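Local coordinates for protein glucose-6-phosphate 1-dehydrogenase (Mycobacterium avium, PDB 4LGV) that probably catalyses the NADP+-dependent oxidation of glucose 6-phosphate to 6-phosphogluconolactone, the entry step of the oxidative pentose phosphate pathway, at residues A[48-58]-A[90-100]; A[60-71]-A[100-109]. One frame throughout, in Å; residues are numbered along the deposited sequence. Where two conformers were deposited one is given.

Overall arrangement
In the N-terminal, NAD-binding-type domain of this dehydrogenase, built round a Rossmann-type parallel sheet, two contacts interleave along the chain. The chain runs through helix 41-56, whose second half opens contact 1, then into strand 64-68, which opens contact 2. After helix 74-87, residues 90-100 return to helix 41-56 and close contact 1; strand 104-108 then closes contact 2 beside strand 64-68. The two loops cross, because their segments alternate, and they share Leu-100 on helix 94-103. A salt bridge from Glu-55 OE1 to Arg-103 NE, 2.7 Å long, joins the contacts, tying helix packing to the sheet edge.

Contact 1 of 2, residues A[48-58]-A[90-100]; sequences FRALYRLERRE and ETFDDAVFDRL
Helix 48-56 and helix 94-100 pass 9.1 Å apart at their axes, their N-to-C directions 106° from each other, and the loop that leads into the second helix brings Glu-90 over the first. The carboxylate of Glu-90 is the hub of a salt-bridge network with three arginines on successive turns. OE1 takes NE of Arg-49 on its anti lone pair at 2.8 Å, NH2 of the same arginine from above the carboxylate plane, and NH1 of Arg-53 on the syn side. Arg-56 and Glu-90 meet from opposite directions, the arginine end-on with NH1 and NH2 both on OE2, NH1 at 2.7 Å. Five N-H groups thus hold the carboxylate in place and probably stabilise its charge; Arg-53 also pairs with Glu-417. Tyr-52 lies between this cluster and the apolar contacts. Its CG sits opposite the backbone N (chi1 174°), which sends the ring out to residues 91-93, where OH accepts from Asp-93 N at 2.7 Å, and a water joins that OH to Arg-56 NH1 and Thr-91 O. Val-96 CG1 meets CE1 of the ring at 3.4 Å, the two side chains crossing at about a right angle, while Leu-100 CD2 packs near the backbone of Tyr-52. At the far end Arg-99 grips Glu-55 side-on: NE reaches OE2 at 3.0 Å from above the carboxylate plane, while OE1 pairs with Arg-103, and NH2 reaches the backbone O, which Glu-58 N meets from the other face in a Schellman motif. Asp-93 N-caps helix 94-103 through weak bonds from Ala-95 N and Val-96 N. Around this crossing, helix 74-87 touches Phe-48, Tyr-52 and Phe-97, strand 32-36 lies against Leu-51, and helix 413-424 packs on Ala-50 and Leu-54.

Contact 2 of 2, residues A[60-71]-A[100-109]; sequences LEHPIIGVASDD and LAGRLSYLSG
One face of the Arg-103 guanidinium lies against Leu-60 O, 3.1 Å from NH2 but at a poor angle for a hydrogen bond, with Glu-61 N over the same face; its NE pairs with Glu-55. At the far end, Asp-70 O lies at the edge of the Tyr-106 ring, in its plane, and Ser-108 N over one face. Tyr-106 OH donates to that carbonyl at 2.7 Å on an in-plane lone pair, while Ser-108 OG, also at 2.7 Å, donates from above the carbonyl plane, so two hydroxyls grip one oxygen and hold the turn after strand 64-68. The tyrosine CG is anti to the backbone N (chi1 -178°), leaning the ring toward Gly-66 and Ala-68 of the neighbouring strand, with CE1 4.0 Å from Ala-68 CB. Six backbone hydrogen bonds, donated in turn by the two segments, run from Ile-64 N to Arg-103 O through to Gly-109 N to Ala-68 O. Ile-64 CG2 meets Leu-104 CD1 at 3.6 Å, and its CD1 packs on Leu-100 CD1. Strand 104-108 is outermost in the parallel sheet within the chain; strand 64-68 bonds onward to strand 32-36, helix 114-123 touches Val-67 and Leu-107, and helix 74-87 touches Leu-104 and Tyr-106.

Contact 1 of 2, residues A[48-58]-A[90-100]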
loop_
_atom_site.group_PDB
_atom_site.type_symbol
_atom_site.label_atom_id
_atom_site.label_comp_id
_atom_site.label_asym_id
_atom_site.label_seq_id
_atom_site.Cartn_x
_atom_site.Cartn_y
_atom_site.Cartn_z
ATOM N N PHE A 48 -51.913 3.621 -5.064
ATOM C CA PHE A 48 -52.733 3.570 -6.276
ATOM C C PHE A 48 -51.994 4.038 -7.539
ATOM O O PHE A 48 -52.019 3.361 -8.587
ATOM C CB PHE A 48 -53.998 4.358 -6.110
ATOM C CG PHE A 48 -55.045 3.657 -5.304
ATOM C CD1 PHE A 48 -55.458 2.399 -5.635
ATOM C CD2 PHE A 48 -55.666 4.304 -4.240
ATOM C CE1 PHE A 48 -56.422 1.774 -4.908
ATOM C CE2 PHE A 48 -56.657 3.667 -3.500
ATOM C CZ PHE A 48 -57.025 2.396 -3.834
ATOM N N ARG A 49 -51.327 5.168 -7.441
ATOM C CA ARG A 49 -50.479 5.652 -8.539
ATOM C C ARG A 49 -49.386 4.652 -8.952
ATOM O O ARG A 49 -49.168 4.394 -10.138
ATOM C CB ARG A 49 -49.829 6.970 -8.127
ATOM C CG ARG A 49 -49.209 7.710 -9.295
ATOM C CD ARG A 49 -48.206 8.741 -8.818
ATOM N NE ARG A 49 -47.622 9.397 -9.949
ATOM C CZ ARG A 49 -46.867 10.489 -9.895
ATOM N NH1 ARG A 49 -46.559 11.056 -8.722
ATOM N NH2 ARG A 49 -46.381 10.993 -11.026
ATOM N N ALA A 50 -48.728 4.062 -7.973
ATOM C CA ALA A 50 -47.672 3.075 -8.236
ATOM C C ALA A 50 -48.217 1.826 -8.943
ATOM O O ALA A 50 -47.627 1.389 -9.922
ATOM C CB ALA A 50 -47.009 2.693 -6.952
ATOM N N LEU A 51 -49.389 1.327 -8.506
ATOM C CA LEU A 51 -50.001 0.227 -9.176
ATOM C C LEU A 51 -50.407 0.576 -10.622
ATOM O O LEU A 51 -50.206 -0.209 -11.575
ATOM C CB LEU A 51 -51.235 -0.240 -8.399
ATOM C CG LEU A 51 -50.945 -0.846 -7.029
ATOM C CD1 LEU A 51 -52.242 -1.086 -6.276
ATOM C CD2 LEU A 51 -50.190 -2.124 -7.182
ATOM N N TYR A 52 -50.968 1.766 -10.781
ATOM C CA TYR A 52 -51.335 2.279 -12.107
ATOM C C TYR A 52 -50.122 2.295 -13.020
ATOM O O TYR A 52 -50.202 1.868 -14.208
ATOM C CB TYR A 52 -51.969 3.686 -11.987
ATOM C CG TYR A 52 -52.234 4.346 -13.295
ATOM C CD1 TYR A 52 -53.416 4.097 -13.994
ATOM C CD2 TYR A 52 -51.299 5.214 -13.875
ATOM C CE1 TYR A 52 -53.623 4.637 -15.254
ATOM C CE2 TYR A 52 -51.520 5.788 -15.127
ATOM C CZ TYR A 52 -52.673 5.504 -15.790
ATOM O OH TYR A 52 -52.885 6.077 -17.012
ATOM N N ARG A 53 -48.993 2.791 -12.513
ATOM C CA ARG A 53 -47.771 2.904 -13.360
ATOM C C ARG A 53 -47.210 1.536 -13.717
ATOM O O ARG A 53 -46.748 1.301 -14.828
ATOM C CB ARG A 53 -46.698 3.755 -12.673
ATOM C CG ARG A 53 -47.071 5.232 -12.558
ATOM C CD ARG A 53 -46.177 5.979 -11.573
ATOM N NE ARG A 53 -44.752 5.965 -11.910
ATOM C CZ ARG A 53 -44.132 6.884 -12.649
ATOM N NH1 ARG A 53 -44.761 7.932 -13.118
ATOM N NH2 ARG A 53 -42.840 6.755 -12.883
ATOM N N LEU A 54 -47.305 0.599 -12.788
ATOM C CA LEU A 54 -46.839 -0.756 -13.065
ATOM C C LEU A 54 -47.744 -1.369 -14.128
ATOM O O LEU A 54 -47.261 -2.044 -15.040
ATOM C CB LEU A 54 -46.797 -1.592 -11.801
ATOM C CG LEU A 54 -45.715 -1.248 -10.760
ATOM C CD1 LEU A 54 -46.047 -1.881 -9.408
ATOM C CD2 LEU A 54 -44.357 -1.718 -11.203
ATOM N N GLU A 55 -49.048 -1.095 -14.044
ATOM C CA GLU A 55 -49.989 -1.550 -15.070
ATOM C C GLU A 55 -49.686 -0.960 -16.423
ATOM O O GLU A 55 -49.672 -1.667 -17.423
ATOM C CB GLU A 55 -51.417 -1.183 -14.688
ATOM C CG GLU A 55 -52.474 -1.725 -15.629
ATOM C CD GLU A 55 -52.582 -3.210 -15.513
ATOM O OE1 GLU A 55 -53.068 -3.695 -14.475
ATOM O OE2 GLU A 55 -52.153 -3.902 -16.440
ATOM N N ARG A 56 -49.442 0.336 -16.473
ATOM C CA ARG A 56 -49.025 0.942 -17.718
ATOM C C ARG A 56 -47.792 0.290 -18.347
ATOM O O ARG A 56 -47.723 0.150 -19.545
ATOM C CB ARG A 56 -48.765 2.453 -17.554
ATOM C CG ARG A 56 -48.390 3.134 -18.882
ATOM C CD ARG A 56 -48.402 4.648 -18.734
ATOM N NE ARG A 56 -47.374 5.093 -17.783
ATOM C CZ ARG A 56 -47.459 6.141 -16.953
ATOM N NH1 ARG A 56 -48.531 6.923 -16.937
ATOM N NH2 ARG A 56 -46.429 6.416 -16.148
ATOM N N ARG A 57 -46.800 -0.040 -17.533
ATOM C CA ARG A 57 -45.574 -0.712 -18.003
ATOM C C ARG A 57 -45.782 -2.223 -18.225
ATOM O O ARG A 57 -44.826 -2.945 -18.513
ATOM C CB ARG A 57 -44.452 -0.532 -16.980
ATOM C CG ARG A 57 -43.987 0.897 -16.856
ATOM C CD ARG A 57 -42.627 1.010 -16.175
ATOM N NE ARG A 57 -42.726 0.731 -14.754
ATOM C CZ ARG A 57 -43.060 1.626 -13.811
ATOM N NH1 ARG A 57 -43.327 2.892 -14.115
ATOM N NH2 ARG A 57 -43.135 1.250 -12.535
ATOM N N GLU A 58 -47.025 -2.681 -18.061
ATOM C CA GLU A 58 -47.404 -4.085 -18.232
ATOM C C GLU A 58 -46.680 -5.006 -17.251
ATOM O O GLU A 58 -46.426 -6.138 -17.557
ATOM C CB GLU A 58 -47.187 -4.540 -19.674
ATOM C CG GLU A 58 -48.024 -3.739 -20.682
ATOM C CD GLU A 58 -47.735 -4.054 -22.139
ATOM O OE1 GLU A 58 -46.735 -4.726 -22.457
ATOM O OE2 GLU A 58 -48.513 -3.607 -22.974
ATOM N N GLU A 90 -50.337 12.425 -12.366
ATOM C CA GLU A 90 -50.062 11.348 -13.324
ATOM C C GLU A 90 -50.969 11.443 -14.571
ATOM O O GLU A 90 -52.184 11.697 -14.459
ATOM C CB GLU A 90 -50.291 9.992 -12.607
ATOM C CG GLU A 90 -49.889 8.760 -13.398
ATOM C CD GLU A 90 -48.399 8.718 -13.630
ATOM O OE1 GLU A 90 -47.626 8.865 -12.666
ATOM O OE2 GLU A 90 -48.027 8.553 -14.788
ATOM N N THR A 91 -50.380 11.275 -15.754
ATOM C CA THR A 91 -51.150 11.190 -16.997
ATOM C C THR A 91 -52.113 9.990 -16.898
ATOM O O THR A 91 -51.687 8.860 -16.673
ATOM C CB THR A 91 -50.228 10.996 -18.205
ATOM O OG1 THR A 91 -49.386 12.154 -18.372
ATOM C CG2 THR A 91 -51.048 10.814 -19.504
ATOM N N PHE A 92 -53.400 10.251 -17.065
ATOM C CA PHE A 92 -54.457 9.246 -16.859
ATOM C C PHE A 92 -54.949 8.679 -18.194
ATOM O O PHE A 92 -55.387 9.424 -19.089
ATOM C CB PHE A 92 -55.647 9.844 -16.092
ATOM C CG PHE A 92 -56.629 8.806 -15.621
ATOM C CD1 PHE A 92 -56.440 8.169 -14.421
ATOM C CD2 PHE A 92 -57.711 8.448 -16.390
ATOM C CE1 PHE A 92 -57.319 7.215 -13.982
ATOM C CE2 PHE A 92 -58.620 7.490 -15.968
ATOM C CZ PHE A 92 -58.418 6.866 -14.764
ATOM N N ASP A 93 -54.819 7.372 -18.336
ATOM C CA ASP A 93 -55.288 6.628 -19.516
ATOM C C ASP A 93 -56.312 5.612 -19.010
ATOM O O ASP A 93 -56.005 4.755 -18.195
ATOM C CB ASP A 93 -54.081 5.974 -20.181
ATOM C CG ASP A 93 -54.427 5.047 -21.311
ATOM O OD1 ASP A 93 -55.578 4.561 -21.414
ATOM O OD2 ASP A 93 -53.534 4.844 -22.184
ATOM N N ASP A 94 -57.536 5.773 -19.469
ATOM C CA ASP A 94 -58.671 5.030 -19.010
ATOM C C ASP A 94 -58.581 3.545 -19.329
ATOM O O ASP A 94 -59.075 2.728 -18.539
ATOM C CB ASP A 94 -59.954 5.662 -19.537
ATOM C CG ASP A 94 -61.227 5.260 -18.719
ATOM O OD1 ASP A 94 -61.185 4.980 -17.482
ATOM O OD2 ASP A 94 -62.304 5.237 -19.343
ATOM N N ALA A 95 -57.982 3.175 -20.459
ATOM C CA ALA A 95 -57.751 1.763 -20.777
ATOM C C ALA A 95 -56.808 1.109 -19.782
ATOM O O ALA A 95 -57.022 -0.044 -19.392
ATOM C CB ALA A 95 -57.195 1.584 -22.203
ATOM N N VAL A 96 -55.760 1.831 -19.379
ATOM C CA VAL A 96 -54.809 1.346 -18.388
ATOM C C VAL A 96 -55.519 1.168 -17.087
ATOM O O VAL A 96 -55.315 0.160 -16.395
ATOM C CB VAL A 96 -53.612 2.306 -18.226
ATOM C CG1 VAL A 96 -52.695 1.881 -17.090
ATOM C CG2 VAL A 96 -52.792 2.395 -19.534
ATOM N N PHE A 97 -56.329 2.156 -16.707
ATOM C CA PHE A 97 -57.034 2.098 -15.434
ATOM C C PHE A 97 -57.998 0.914 -15.424
ATOM O O PHE A 97 -58.083 0.194 -14.434
ATOM C CB PHE A 97 -57.790 3.389 -15.117
ATOM C CG PHE A 97 -58.538 3.333 -13.831
ATOM C CD1 PHE A 97 -57.889 3.621 -12.674
ATOM C CD2 PHE A 97 -59.869 2.879 -13.772
ATOM C CE1 PHE A 97 -58.519 3.520 -11.451
ATOM C CE2 PHE A 97 -60.523 2.756 -12.536
ATOM C CZ PHE A 97 -59.830 3.098 -11.374
ATOM N N ASP A 98 -58.666 0.679 -16.548
ATOM C CA ASP A 98 -59.608 -0.446 -16.633
ATOM C C ASP A 98 -58.911 -1.795 -16.447
ATOM O O ASP A 98 -59.483 -2.691 -15.836
ATOM C CB ASP A 98 -60.468 -0.444 -17.926
ATOM C CG ASP A 98 -61.620 0.564 -17.891
ATOM O OD1 ASP A 98 -61.896 1.150 -16.823
ATOM O OD2 ASP A 98 -62.266 0.776 -18.967
ATOM N N ARG A 99 -57.686 -1.932 -16.949
ATOM C CA ARG A 99 -56.908 -3.181 -16.705
ATOM C C ARG A 99 -56.623 -3.336 -15.227
ATOM O O ARG A 99 -56.751 -4.405 -14.694
ATOM C CB ARG A 99 -55.593 -3.206 -17.447
ATOM C CG ARG A 99 -55.720 -3.558 -18.932
ATOM C CD ARG A 99 -54.419 -4.156 -19.451
ATOM N NE ARG A 99 -53.251 -3.322 -19.146
ATOM C CZ ARG A 99 -52.806 -2.315 -19.890
ATOM N NH1 ARG A 99 -53.436 -1.947 -20.989
ATOM N NH2 ARG A 99 -51.687 -1.675 -19.529
ATOM N N LEU A 100 -56.288 -2.245 -14.566
ATOM C CA LEU A 100 -56.002 -2.312 -13.145
ATOM C C LEU A 100 -57.282 -2.700 -12.391
ATOM O O LEU A 100 -57.244 -3.555 -11.527
ATOM C CB LEU A 100 -55.459 -0.973 -12.639
ATOM C CG LEU A 100 -55.254 -0.814 -11.123
ATOM C CD1 LEU A 100 -54.348 -1.909 -10.584
ATOM C CD2 LEU A 100 -54.662 0.564 -10.835
HETATM O O HOH W 1 -50.643 7.145 -18.300
HETATM O O HOH W 2 -49.885 0.323 -21.124
#

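Contact 2 of 2, residues A[60-71]-A[100-109]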
loop_
_atom_site.group_PDB
_atom_site.type_symbol
_atom_site.label_atom_id
_atom_site.label_comp_id
_atom_site.label_asym_id
_atom_site.label_seq_id
_atom_site.Cartn_x
_atom_site.Cartn_y
_atom_site.Cartn_z
ATOM N N LEU A 60 -47.908 -5.649 -13.999
ATOM C CA LEU A 60 -48.875 -6.361 -13.132
ATOM C C LEU A 60 -49.463 -7.552 -13.884
ATOM O O LEU A 60 -49.971 -7.403 -15.000
ATOM C CB LEU A 60 -50.025 -5.440 -12.729
ATOM C CG LEU A 60 -49.685 -4.228 -11.843
ATOM C CD1 LEU A 60 -50.952 -3.466 -11.504
ATOM C CD2 LEU A 60 -48.980 -4.634 -10.563
ATOM N N GLU A 61 -49.369 -8.734 -13.291
ATOM C CA GLU A 61 -49.836 -9.962 -13.955
ATOM C C GLU A 61 -50.759 -10.802 -13.079
ATOM O O GLU A 61 -51.136 -11.876 -13.489
ATOM C CB GLU A 61 -48.643 -10.850 -14.379
ATOM C CG GLU A 61 -47.620 -10.167 -15.296
ATOM C CD GLU A 61 -46.222 -10.813 -15.327
ATOM O OE1 GLU A 61 -45.771 -11.453 -14.341
ATOM O OE2 GLU A 61 -45.547 -10.614 -16.352
ATOM N N HIS A 62 -51.110 -10.306 -11.897
ATOM C CA HIS A 62 -51.777 -11.088 -10.883
ATOM C C HIS A 62 -52.883 -10.278 -10.180
ATOM O O HIS A 62 -52.845 -9.056 -10.150
ATOM C CB HIS A 62 -50.739 -11.602 -9.857
ATOM C CG HIS A 62 -49.736 -12.547 -10.443
ATOM N ND1 HIS A 62 -48.436 -12.175 -10.728
ATOM C CD2 HIS A 62 -49.871 -13.817 -10.896
ATOM C CE1 HIS A 62 -47.800 -13.196 -11.288
ATOM N NE2 HIS A 62 -48.656 -14.198 -11.410
ATOM N N PRO A 63 -53.865 -10.961 -9.598
ATOM C CA PRO A 63 -54.904 -10.274 -8.869
ATOM C C PRO A 63 -54.425 -9.507 -7.609
ATOM O O PRO A 63 -53.370 -9.816 -7.012
ATOM C CB PRO A 63 -55.864 -11.404 -8.490
ATOM C CG PRO A 63 -55.499 -12.571 -9.390
ATOM C CD PRO A 63 -54.032 -12.429 -9.562
ATOM N N ILE A 64 -55.200 -8.492 -7.264
ATOM C CA ILE A 64 -54.935 -7.640 -6.141
ATOM C C ILE A 64 -56.167 -7.577 -5.298
ATOM O O ILE A 64 -57.229 -7.211 -5.779
ATOM C CB ILE A 64 -54.592 -6.216 -6.570
ATOM C CG1 ILE A 64 -53.421 -6.236 -7.549
ATOM C CG2 ILE A 64 -54.220 -5.398 -5.330
ATOM C CD1 ILE A 64 -53.134 -4.888 -8.153
ATOM N N ILE A 65 -56.026 -7.934 -4.026
ATOM C CA ILE A 65 -57.139 -7.869 -3.065
ATOM C C ILE A 65 -56.868 -6.723 -2.110
ATOM O O ILE A 65 -55.889 -6.757 -1.380
ATOM C CB ILE A 65 -57.242 -9.182 -2.280
ATOM C CG1 ILE A 65 -57.489 -10.336 -3.223
ATOM C CG2 ILE A 65 -58.339 -9.092 -1.245
ATOM C CD1 ILE A 65 -57.483 -11.672 -2.544
ATOM N N GLY A 66 -57.720 -5.705 -2.133
ATOM C CA GLY A 66 -57.686 -4.624 -1.165
ATOM C C GLY A 66 -58.472 -4.973 0.080
ATOM O O GLY A 66 -59.590 -5.510 -0.017
ATOM N N VAL A 67 -57.903 -4.639 1.253
ATOM C CA VAL A 67 -58.561 -4.853 2.539
ATOM C C VAL A 67 -58.563 -3.589 3.399
ATOM O O VAL A 67 -57.564 -2.903 3.490
ATOM C CB VAL A 67 -57.868 -5.963 3.340
ATOM C CG1 VAL A 67 -58.598 -6.215 4.637
ATOM C CG2 VAL A 67 -57.778 -7.268 2.547
ATOM N N ALA A 68 -59.717 -3.273 3.984
ATOM C CA ALA A 68 -59.860 -2.148 4.881
ATOM C C ALA A 68 -61.136 -2.305 5.741
ATOM O O ALA A 68 -61.983 -3.149 5.448
ATOM C CB ALA A 68 -59.887 -0.847 4.089
ATOM N N SER A 69 -61.297 -1.445 6.736
ATOM C CA SER A 69 -62.520 -1.404 7.519
ATOM C C SER A 69 -63.689 -0.702 6.837
ATOM O O SER A 69 -64.827 -0.964 7.158
ATOM C CB SER A 69 -62.261 -0.699 8.858
ATOM O OG SER A 69 -61.976 0.668 8.647
ATOM N N ASP A 70 -63.436 0.163 5.866
ATOM C CA ASP A 70 -64.551 0.925 5.289
ATOM C C ASP A 70 -65.623 0.006 4.679
ATOM O O ASP A 70 -65.324 -0.903 3.906
ATOM C CB ASP A 70 -64.062 1.896 4.236
ATOM C CG ASP A 70 -62.884 2.715 4.726
ATOM O OD1 ASP A 70 -61.837 2.148 5.116
ATOM O OD2 ASP A 70 -62.949 3.923 4.639
ATOM N N ASP A 71 -66.878 0.301 4.989
ATOM C CA ASP A 71 -67.989 -0.443 4.423
ATOM C C ASP A 71 -68.371 0.229 3.119
ATOM O O ASP A 71 -69.302 1.035 3.058
ATOM C CB ASP A 71 -69.155 -0.480 5.416
ATOM C CG ASP A 71 -70.292 -1.384 4.982
ATOM O OD1 ASP A 71 -70.145 -2.132 3.995
ATOM O OD2 ASP A 71 -71.362 -1.347 5.671
ATOM N N LEU A 100 -56.288 -2.245 -14.566
ATOM C CA LEU A 100 -56.002 -2.312 -13.145
ATOM C C LEU A 100 -57.282 -2.700 -12.391
ATOM O O LEU A 100 -57.244 -3.555 -11.527
ATOM C CB LEU A 100 -55.459 -0.973 -12.639
ATOM C CG LEU A 100 -55.254 -0.814 -11.123
ATOM C CD1 LEU A 100 -54.348 -1.909 -10.584
ATOM C CD2 LEU A 100 -54.662 0.564 -10.835
ATOM N N ALA A 101 -58.391 -2.044 -12.695
ATOM C CA ALA A 101 -59.669 -2.345 -12.038
ATOM C C ALA A 101 -60.047 -3.796 -12.206
ATOM O O ALA A 101 -60.516 -4.432 -11.271
ATOM C CB ALA A 101 -60.752 -1.463 -12.597
ATOM N N GLY A 102 -59.782 -4.336 -13.385
ATOM C CA GLY A 102 -60.013 -5.758 -13.660
ATOM C C GLY A 102 -59.294 -6.739 -12.762
ATOM O O GLY A 102 -59.765 -7.870 -12.600
ATOM N N ARG A 103 -58.159 -6.319 -12.179
ATOM C CA ARG A 103 -57.382 -7.159 -11.262
ATOM C C ARG A 103 -57.807 -7.000 -9.797
ATOM O O ARG A 103 -57.433 -7.811 -8.947
ATOM C CB ARG A 103 -55.918 -6.755 -11.301
ATOM C CG ARG A 103 -55.296 -6.897 -12.641
ATOM C CD ARG A 103 -53.798 -6.547 -12.603
ATOM N NE ARG A 103 -53.368 -6.285 -13.958
ATOM C CZ ARG A 103 -53.215 -7.206 -14.911
ATOM N NH1 ARG A 103 -53.398 -8.510 -14.665
ATOM N NH2 ARG A 103 -52.836 -6.809 -16.140
ATOM N N LEU A 104 -58.544 -5.938 -9.506
ATOM C CA LEU A 104 -58.787 -5.525 -8.131
ATOM C C LEU A 104 -60.068 -6.105 -7.554
ATOM O O LEU A 104 -61.080 -6.116 -8.211
ATOM C CB LEU A 104 -58.870 -4.019 -8.093
ATOM C CG LEU A 104 -58.643 -3.305 -6.760
ATOM C CD1 LEU A 104 -57.327 -3.676 -6.091
ATOM C CD2 LEU A 104 -58.665 -1.799 -7.034
ATOM N N SER A 105 -59.996 -6.640 -6.330
ATOM C CA SER A 105 -61.188 -6.942 -5.532
ATOM C C SER A 105 -61.056 -6.260 -4.189
ATOM O O SER A 105 -59.983 -5.773 -3.830
ATOM C CB SER A 105 -61.419 -8.468 -5.384
ATOM O OG SER A 105 -60.286 -9.103 -4.831
ATOM N N TYR A 106 -62.142 -6.230 -3.427
ATOM C CA TYR A 106 -62.178 -5.547 -2.139
ATOM C C TYR A 106 -62.866 -6.362 -1.082
ATOM O O TYR A 106 -63.908 -7.012 -1.305
ATOM C CB TYR A 106 -62.887 -4.216 -2.247
ATOM C CG TYR A 106 -62.927 -3.424 -0.934
ATOM C CD1 TYR A 106 -61.764 -2.945 -0.362
ATOM C CD2 TYR A 106 -64.131 -3.178 -0.268
ATOM C CE1 TYR A 106 -61.782 -2.228 0.812
ATOM C CE2 TYR A 106 -64.159 -2.465 0.931
ATOM C CZ TYR A 106 -62.976 -1.960 1.462
ATOM O OH TYR A 106 -62.966 -1.273 2.677
ATOM N N LEU A 107 -62.277 -6.314 0.101
ATOM C CA LEU A 107 -62.775 -7.029 1.241
ATOM C C LEU A 107 -62.758 -6.128 2.469
ATOM O O LEU A 107 -61.713 -5.559 2.821
ATOM C CB LEU A 107 -61.896 -8.232 1.396
ATOM C CG LEU A 107 -62.347 -9.342 2.305
ATOM C CD1 LEU A 107 -63.670 -9.924 1.811
ATOM C CD2 LEU A 107 -61.269 -10.404 2.321
ATOM N N SER A 108 -63.945 -5.959 3.052
ATOM C CA SER A 108 -64.194 -5.091 4.204
ATOM C C SER A 108 -64.275 -5.869 5.515
ATOM O O SER A 108 -64.962 -6.894 5.579
ATOM C CB SER A 108 -65.579 -4.357 4.071
ATOM O OG SER A 108 -65.665 -3.352 5.051
ATOM N N GLY A 109 -63.633 -5.351 6.563
ATOM C CA GLY A 109 -63.809 -5.941 7.873
ATOM C C GLY A 109 -62.838 -5.388 8.873
ATOM O O GLY A 109 -62.074 -4.488 8.556
HETATM O O HOH W 3 -58.672 -9.460 -6.906
#